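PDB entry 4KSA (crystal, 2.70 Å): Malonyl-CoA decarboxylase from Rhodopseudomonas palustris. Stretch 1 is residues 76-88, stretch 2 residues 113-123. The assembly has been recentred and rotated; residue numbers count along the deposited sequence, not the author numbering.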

ATOM      1  N   ALA A  76     -41.484 -12.164  13.187  1.00 45.00           N
ATOM      2  CA  ALA A  76     -42.685 -11.751  12.470  1.00 42.82           C
ATOM      3  C   ALA A  76     -42.272 -11.094  11.169  1.00 42.30           C
ATOM      4  O   ALA A  76     -42.859 -11.365  10.121  1.00 41.98           O
ATOM      5  CB  ALA A  76     -43.511 -10.792  13.313  1.00 40.80           C
ATOM      6  N   PHE A  77     -41.244 -10.248  11.243  1.00 42.26           N
ATOM      7  CA  PHE A  77     -40.739  -9.538  10.071  1.00 43.13           C
ATOM      8  C   PHE A  77     -40.224 -10.494   8.989  1.00 42.63           C
ATOM      9  O   PHE A  77     -40.507 -10.323   7.793  1.00 40.22           O
ATOM     10  CB  PHE A  77     -39.637  -8.554  10.478  1.00 44.55           C
ATOM     11  CG  PHE A  77     -38.942  -7.926   9.311  1.00 46.38           C
ATOM     12  CD1 PHE A  77     -37.637  -8.277   8.992  1.00 46.59           C
ATOM     13  CD2 PHE A  77     -39.613  -7.032   8.494  1.00 47.80           C
ATOM     14  CE1 PHE A  77     -37.009  -7.746   7.866  1.00 49.03           C
ATOM     15  CE2 PHE A  77     -38.996  -6.493   7.361  1.00 49.43           C
ATOM     16  CZ  PHE A  77     -37.688  -6.851   7.046  1.00 49.12           C
ATOM     17  N   LEU A  78     -39.466 -11.500   9.409  1.00 41.94           N
ATOM     18  CA  LEU A  78     -38.951 -12.469   8.465  1.00 40.68           C
ATOM     19  C   LEU A  78     -40.142 -13.132   7.795  1.00 41.78           C
ATOM     20  O   LEU A  78     -40.143 -13.305   6.583  1.00 42.68           O
ATOM     21  CB  LEU A  78     -38.085 -13.510   9.175  1.00 39.36           C
ATOM     22  CG  LEU A  78     -36.797 -13.017   9.834  1.00 38.16           C
ATOM     23  CD1 LEU A  78     -35.992 -14.206  10.361  1.00 36.85           C
ATOM     24  CD2 LEU A  78     -35.977 -12.243   8.814  1.00 38.37           C
ATOM     25  N   ASP A  79     -41.163 -13.493   8.576  1.00 43.67           N
ATOM     26  CA  ASP A  79     -42.353 -14.126   8.008  1.00 43.45           C
ATOM     27  C   ASP A  79     -43.035 -13.160   7.053  1.00 43.05           C
ATOM     28  O   ASP A  79     -43.544 -13.560   6.018  1.00 42.73           O
ATOM     29  CB  ASP A  79     -43.325 -14.566   9.107  1.00 45.44           C
ATOM     30  CG  ASP A  79     -42.966 -15.939   9.691  1.00 50.14           C
ATOM     31  OD1 ASP A  79     -42.644 -16.852   8.904  1.00 50.24           O
ATOM     32  OD2 ASP A  79     -43.019 -16.118  10.929  1.00 52.56           O
ATOM     33  N   ALA A  80     -43.025 -11.880   7.407  1.00 43.95           N
ATOM     34  CA  ALA A  80     -43.615 -10.839   6.573  1.00 43.48           C
ATOM     35  C   ALA A  80     -42.905 -10.826   5.213  1.00 45.20           C
ATOM     36  O   ALA A  80     -43.534 -10.547   4.187  1.00 46.69           O
ATOM     37  CB  ALA A  80     -43.477  -9.466   7.254  1.00 38.54           C
ATOM     38  N   LEU A  81     -41.603 -11.120   5.198  1.00 43.20           N
ATOM     39  CA  LEU A  81     -40.883 -11.130   3.938  1.00 43.40           C
ATOM     40  C   LEU A  81     -41.444 -12.231   3.061  1.00 43.96           C
ATOM     41  O   LEU A  81     -41.441 -12.117   1.837  1.00 43.99           O
ATOM     42  CB  LEU A  81     -39.375 -11.354   4.137  1.00 40.18           C
ATOM     43  CG  LEU A  81     -38.573 -10.295   4.912  1.00 39.94           C
ATOM     44  CD1 LEU A  81     -37.181 -10.822   5.193  1.00 37.10           C
ATOM     45  CD2 LEU A  81     -38.510  -8.992   4.143  1.00 36.84           C
ATOM     46  N   ALA A  82     -41.949 -13.291   3.683  1.00 44.98           N
ATOM     47  CA  ALA A  82     -42.481 -14.407   2.914  1.00 47.84           C
ATOM     48  C   ALA A  82     -43.874 -14.186   2.345  1.00 50.68           C
ATOM     49  O   ALA A  82     -44.097 -14.451   1.154  1.00 51.78           O
ATOM     50  CB  ALA A  82     -42.459 -15.679   3.736  1.00 47.21           C
ATOM     51  N   GLU A  83     -44.808 -13.696   3.163  1.00 53.14           N
ATOM     52  CA  GLU A  83     -46.165 -13.496   2.672  1.00 57.11           C
ATOM     53  C   GLU A  83     -46.468 -12.128   2.069  1.00 55.83           C
ATOM     54  O   GLU A  83     -47.134 -12.040   1.037  1.00 55.89           O
ATOM     55  CB  GLU A  83     -47.195 -13.804   3.764  1.00 62.05           C
ATOM     56  CG  GLU A  83     -47.299 -12.780   4.871  1.00 71.60           C
ATOM     57  CD  GLU A  83     -48.495 -13.041   5.783  1.00 77.39           C
ATOM     58  OE1 GLU A  83     -48.712 -14.220   6.165  1.00 80.42           O
ATOM     59  OE2 GLU A  83     -49.212 -12.068   6.124  1.00 81.38           O
ATOM     60  N   GLN A  84     -45.980 -11.059   2.679  1.00 53.37           N
ATOM     61  CA  GLN A  84     -46.269  -9.745   2.133  1.00 53.18           C
ATOM     62  C   GLN A  84     -45.345  -9.243   1.023  1.00 51.94           C
ATOM     63  O   GLN A  84     -45.799  -8.608   0.070  1.00 52.98           O
ATOM     64  CB  GLN A  84     -46.331  -8.734   3.274  1.00 54.13           C
ATOM     65  CG  GLN A  84     -47.498  -9.035   4.200  1.00 58.18           C
ATOM     66  CD  GLN A  84     -47.504  -8.189   5.441  1.00 60.97           C
ATOM     67  OE1 GLN A  84     -47.471  -6.951   5.364  1.00 63.31           O
ATOM     68  NE2 GLN A  84     -47.552  -8.847   6.606  1.00 59.14           N
ATOM     69  N   PHE A  85     -44.058  -9.552   1.117  1.00 48.91           N
ATOM     70  CA  PHE A  85     -43.114  -9.072   0.129  1.00 45.38           C
ATOM     71  C   PHE A  85     -42.723 -10.017  -0.991  1.00 44.98           C
ATOM     72  O   PHE A  85     -41.589  -9.998  -1.472  1.00 44.09           O
ATOM     73  CB  PHE A  85     -41.888  -8.565   0.846  1.00 42.90           C
ATOM     74  CG  PHE A  85     -42.176  -7.432   1.765  1.00 41.23           C
ATOM     75  CD1 PHE A  85     -42.233  -6.132   1.283  1.00 39.55           C
ATOM     76  CD2 PHE A  85     -42.391  -7.662   3.115  1.00 41.74           C
ATOM     77  CE1 PHE A  85     -42.494  -5.070   2.128  1.00 40.55           C
ATOM     78  CE2 PHE A  85     -42.659  -6.605   3.979  1.00 43.91           C
ATOM     79  CZ  PHE A  85     -42.709  -5.300   3.483  1.00 43.34           C
ATOM     80  N   GLY A  86     -43.668 -10.839  -1.418  1.00 45.47           N
ATOM     81  CA  GLY A  86     -43.394 -11.743  -2.519  1.00 46.92           C
ATOM     82  C   GLY A  86     -43.774 -11.010  -3.796  1.00 47.86           C
ATOM     83  O   GLY A  86     -43.977  -9.788  -3.770  1.00 48.30           O
ATOM     84  N   PRO A  87     -43.877 -11.710  -4.931  1.00 48.73           N
ATOM     85  CA  PRO A  87     -44.248 -11.018  -6.173  1.00 50.46           C
ATOM     86  C   PRO A  87     -45.702 -10.596  -6.140  1.00 51.84           C
ATOM     87  O   PRO A  87     -46.507 -11.242  -5.476  1.00 52.85           O
ATOM     88  CB  PRO A  87     -44.017 -12.080  -7.236  1.00 49.11           C
ATOM     89  CG  PRO A  87     -44.374 -13.342  -6.513  1.00 49.32           C
ATOM     90  CD  PRO A  87     -43.675 -13.149  -5.171  1.00 48.36           C
ATOM     91  N   ASP A  88     -46.054  -9.516  -6.828  1.00 53.63           N
ATOM     92  CA  ASP A  88     -47.464  -9.132  -6.871  1.00 55.69           C
ATOM     93  C   ASP A  88     -48.201 -10.175  -7.729  1.00 56.02           C
ATOM     94  O   ASP A  88     -48.064 -10.198  -8.959  1.00 55.15           O
ATOM     95  CB  ASP A  88     -47.667  -7.758  -7.493  1.00 57.76           C
ATOM     96  CG  ASP A  88     -49.121  -7.508  -7.862  1.00 63.34           C
ATOM     97  OD1 ASP A  88     -49.448  -6.380  -8.285  1.00 68.29           O
ATOM     98  OD2 ASP A  88     -49.948  -8.438  -7.731  1.00 64.80           O
ATOM     99  N   ARG A 113     -40.128  -9.564 -15.028  1.00 39.17           N
ATOM    100  CA  ARG A 113     -40.270  -8.449 -14.106  1.00 42.09           C
ATOM    101  C   ARG A 113     -41.340  -8.820 -13.067  1.00 42.69           C
ATOM    102  O   ARG A 113     -41.142  -8.675 -11.865  1.00 41.38           O
ATOM    103  CB  ARG A 113     -40.671  -7.196 -14.903  1.00 46.80           C
ATOM    104  CG  ARG A 113     -41.372  -6.087 -14.134  1.00 54.68           C
ATOM    105  CD  ARG A 113     -40.405  -5.293 -13.306  1.00 63.51           C
ATOM    106  NE  ARG A 113     -41.067  -4.242 -12.525  1.00 71.09           N
ATOM    107  CZ  ARG A 113     -40.425  -3.424 -11.690  1.00 72.48           C
ATOM    108  NH1 ARG A 113     -39.106  -3.542 -11.535  1.00 73.18           N
ATOM    109  NH2 ARG A 113     -41.097  -2.498 -11.006  1.00 71.53           N
ATOM    110  N   ALA A 114     -42.468  -9.327 -13.551  1.00 43.32           N
ATOM    111  CA  ALA A 114     -43.585  -9.710 -12.710  1.00 42.54           C
ATOM    112  C   ALA A 114     -43.271 -10.799 -11.682  1.00 43.97           C
ATOM    113  O   ALA A 114     -43.821 -10.784 -10.582  1.00 43.69           O
ATOM    114  CB  ALA A 114     -44.747 -10.157 -13.587  1.00 40.94           C
ATOM    115  N   ALA A 115     -42.394 -11.736 -12.023  1.00 43.00           N
ATOM    116  CA  ALA A 115     -42.105 -12.824 -11.109  1.00 44.33           C
ATOM    117  C   ALA A 115     -41.182 -12.491  -9.952  1.00 46.73           C
ATOM    118  O   ALA A 115     -41.203 -13.164  -8.930  1.00 47.33           O
ATOM    119  CB  ALA A 115     -41.548 -13.999 -11.872  1.00 44.61           C
ATOM    120  N   GLU A 116     -40.367 -11.457 -10.101  1.00 49.00           N
ATOM    121  CA  GLU A 116     -39.434 -11.099  -9.042  1.00 47.95           C
ATOM    122  C   GLU A 116     -40.141 -10.528  -7.829  1.00 46.25           C
ATOM    123  O   GLU A 116     -40.799  -9.492  -7.912  1.00 46.65           O
ATOM    124  CB  GLU A 116     -38.410 -10.087  -9.554  1.00 50.01           C
ATOM    125  CG  GLU A 116     -37.408  -9.641  -8.500  1.00 53.98           C
ATOM    126  CD  GLU A 116     -36.465  -8.560  -9.000  1.00 54.74           C
ATOM    127  OE1 GLU A 116     -35.724  -8.820  -9.971  1.00 56.42           O
ATOM    128  OE2 GLU A 116     -36.469  -7.452  -8.419  1.00 52.78           O
ATOM    129  N   PRO A 117     -40.014 -11.204  -6.680  1.00 44.68           N
ATOM    130  CA  PRO A 117     -40.638 -10.762  -5.433  1.00 42.61           C
ATOM    131  C   PRO A 117     -40.030  -9.459  -4.940  1.00 43.13           C
ATOM    132  O   PRO A 117     -38.849  -9.172  -5.174  1.00 44.61           O
ATOM    133  CB  PRO A 117     -40.362 -11.922  -4.484  1.00 41.73           C
ATOM    134  CG  PRO A 117     -39.084 -12.484  -4.998  1.00 40.73           C
ATOM    135  CD  PRO A 117     -39.294 -12.475  -6.480  1.00 42.07           C
ATOM    136  N   ARG A 118     -40.844  -8.678  -4.245  1.00 42.08           N
ATOM    137  CA  ARG A 118     -40.407  -7.406  -3.707  1.00 41.83           C
ATOM    138  C   ARG A 118     -39.291  -7.543  -2.667  1.00 42.10           C
ATOM    139  O   ARG A 118     -38.668  -6.544  -2.287  1.00 42.96           O
ATOM    140  CB  ARG A 118     -41.598  -6.677  -3.093  1.00 42.02           C
ATOM    141  CG  ARG A 118     -42.724  -6.440  -4.070  1.00 40.79           C
ATOM    142  CD  ARG A 118     -43.646  -5.362  -3.529  1.00 42.96           C
ATOM    143  NE  ARG A 118     -44.335  -5.797  -2.316  1.00 42.12           N
ATOM    144  CZ  ARG A 118     -44.705  -4.969  -1.341  1.00 42.97           C
ATOM    145  NH1 ARG A 118     -44.452  -3.662  -1.443  1.00 39.58           N
ATOM    146  NH2 ARG A 118     -45.311  -5.450  -0.256  1.00 41.29           N
ATOM    147  N   ARG A 119     -39.058  -8.770  -2.206  1.00 40.22           N
ATOM    148  CA  ARG A 119     -38.020  -9.062  -1.220  1.00 39.80           C
ATOM    149  C   ARG A 119     -36.667  -8.615  -1.746  1.00 40.41           C
ATOM    150  O   ARG A 119     -35.861  -8.023  -1.032  1.00 41.89           O
ATOM    151  CB  ARG A 119     -37.915 -10.564  -0.966  1.00 40.64           C
ATOM    152  CG  ARG A 119     -39.081 -11.209  -0.284  1.00 42.56           C
ATOM    153  CD  ARG A 119     -38.667 -12.556   0.295  1.00 41.32           C
ATOM    154  NE  ARG A 119     -38.707 -13.608  -0.705  1.00 40.27           N
ATOM    155  CZ  ARG A 119     -39.818 -14.006  -1.295  1.00 35.72           C
ATOM    156  NH1 ARG A 119     -39.783 -14.966  -2.198  1.00 34.55           N
ATOM    157  NH2 ARG A 119     -40.962 -13.439  -0.966  1.00 35.49           N
ATOM    158  N   GLN A 120     -36.412  -8.946  -3.002  1.00 38.94           N
ATOM    159  CA  GLN A 120     -35.162  -8.604  -3.637  1.00 38.40           C
ATOM    160  C   GLN A 120     -34.846  -7.104  -3.593  1.00 38.47           C
ATOM    161  O   GLN A 120     -33.794  -6.692  -3.094  1.00 38.76           O
ATOM    162  CB  GLN A 120     -35.200  -9.086  -5.075  1.00 38.93           C
ATOM    163  CG  GLN A 120     -35.680 -10.511  -5.207  1.00 37.49           C
ATOM    164  CD  GLN A 120     -34.863 -11.294  -6.204  1.00 36.36           C
ATOM    165  OE1 GLN A 120     -34.093 -10.717  -6.989  1.00 38.70           O
ATOM    166  NE2 GLN A 120     -35.024 -12.614  -6.193  1.00 31.73           N
ATOM    167  N   GLU A 121     -35.750  -6.288  -4.118  1.00 36.71           N
ATOM    168  CA  GLU A 121     -35.527  -4.862  -4.125  1.00 35.54           C
ATOM    169  C   GLU A 121     -35.311  -4.358  -2.703  1.00 35.03           C
ATOM    170  O   GLU A 121     -34.517  -3.442  -2.484  1.00 35.46           O
ATOM    171  CB  GLU A 121     -36.716  -4.152  -4.775  1.00 37.62           C
ATOM    172  CG  GLU A 121     -36.506  -2.658  -5.004  1.00 41.26           C
ATOM    173  CD  GLU A 121     -35.199  -2.372  -5.741  1.00 46.54           C
ATOM    174  OE1 GLU A 121     -34.840  -3.162  -6.657  1.00 45.81           O
ATOM    175  OE2 GLU A 121     -34.541  -1.359  -5.407  1.00 43.76           O
ATOM    176  N   LEU A 122     -36.015  -4.956  -1.741  1.00 32.72           N
ATOM    177  CA  LEU A 122     -35.891  -4.567  -0.340  1.00 32.88           C
ATOM    178  C   LEU A 122     -34.499  -4.894   0.226  1.00 36.75           C
ATOM    179  O   LEU A 122     -33.914  -4.096   0.985  1.00 36.17           O
ATOM    180  CB  LEU A 122     -36.945  -5.280   0.515  1.00 29.39           C
ATOM    181  CG  LEU A 122     -36.799  -4.994   2.015  1.00 25.90           C
ATOM    182  CD1 LEU A 122     -37.002  -3.483   2.244  1.00 24.36           C
ATOM    183  CD2 LEU A 122     -37.784  -5.839   2.831  1.00 22.64           C
ATOM    184  N   ILE A 123     -33.983  -6.079  -0.117  1.00 36.81           N
ATOM    185  CA  ILE A 123     -32.666  -6.483   0.346  1.00 36.22           C
ATOM    186  C   ILE A 123     -31.608  -5.610  -0.346  1.00 36.40           C
ATOM    187  O   ILE A 123     -30.680  -5.105   0.309  1.00 33.36           O
ATOM    188  CB  ILE A 123     -32.424  -8.002   0.079  1.00 36.75           C
ATOM    189  CG1 ILE A 123     -33.428  -8.830   0.894  1.00 36.10           C
ATOM    190  CG2 ILE A 123     -31.024  -8.414   0.507  1.00 32.27           C
ATOM    191  CD1 ILE A 123     -33.331 -10.338   0.663  1.00 37.85           C
TER

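The end of the 76-83 helix and the loop after it pack against the start of the 118-123 helix and the turn before it, burying 584 Å² counted over both sides. The helix axes come no closer than 10.3 Å and run at 130° to each other. Two arginines in sequence, R118 and R119, donate all three hydrogen bonds; two end on loop carbonyls, Q84 O and G86 O, and the third on L81 O in the helix. Where helix 76-83 runs out, backbone carbonyls are left without a helical partner, and the arginines supply donors. R119, with chi angles m, t, m and a last torsion of -64°, curls so that its guanidinium comes nearer stretch 1 than its CB direction suggests; NH2 donates to L81 O at 3.1 Å, with the acceptor near the guanidinium plane. The same NH2 lies 3.3 Å from G86 CA, a close approach at a residue that carries no side chain. R119 NH1 is satisfied elsewhere in the structure.

R118 reaches a different carbonyl. Its NH2 donates to Q84 O at 3.2 Å in a linear bond (177°); NH1 and NH2 also have partners elsewhere in the structure. F85 CD1 lies over one face of this guanidinium, 3.5 Å from R118 NH2, and Q84 O and G86 O lie at its edge. The backbone of R118 contributes too: its N donates to G86 O in a weak but straight bond of 3.4 Å. F85 O is just 3.2 Å from R118 N, but the angle there is poor and no bond forms; the same oxygen lies 2.9 Å from R119 N.

Next to these polar links the two stretches touch almost backbone to backbone, the CA atoms of P87 and P117 being 3.7 Å apart. P87 N sits 3.4 Å from P117 CA, and a proline nitrogen has no hydrogen to leave unpaired in such a contact. The two rings pack with P87 CD 3.6 Å from P117 CB, while P87 CB rests 3.5 Å from A115 O and 3.6 Å from A114 O.

At the other end the contact is apolar. L122 points toward stretch 1 and, with chi1 t and chi2 p, brings CD2 to 3.5 Å from L81 CD2 and 4.3 Å from F77 CZ. All three residues are buried, and their hydrocarbon side chains bring no polar groups needing partners. L81 thus serves twice, its carbonyl accepting from R119 and its side chain packing on L122.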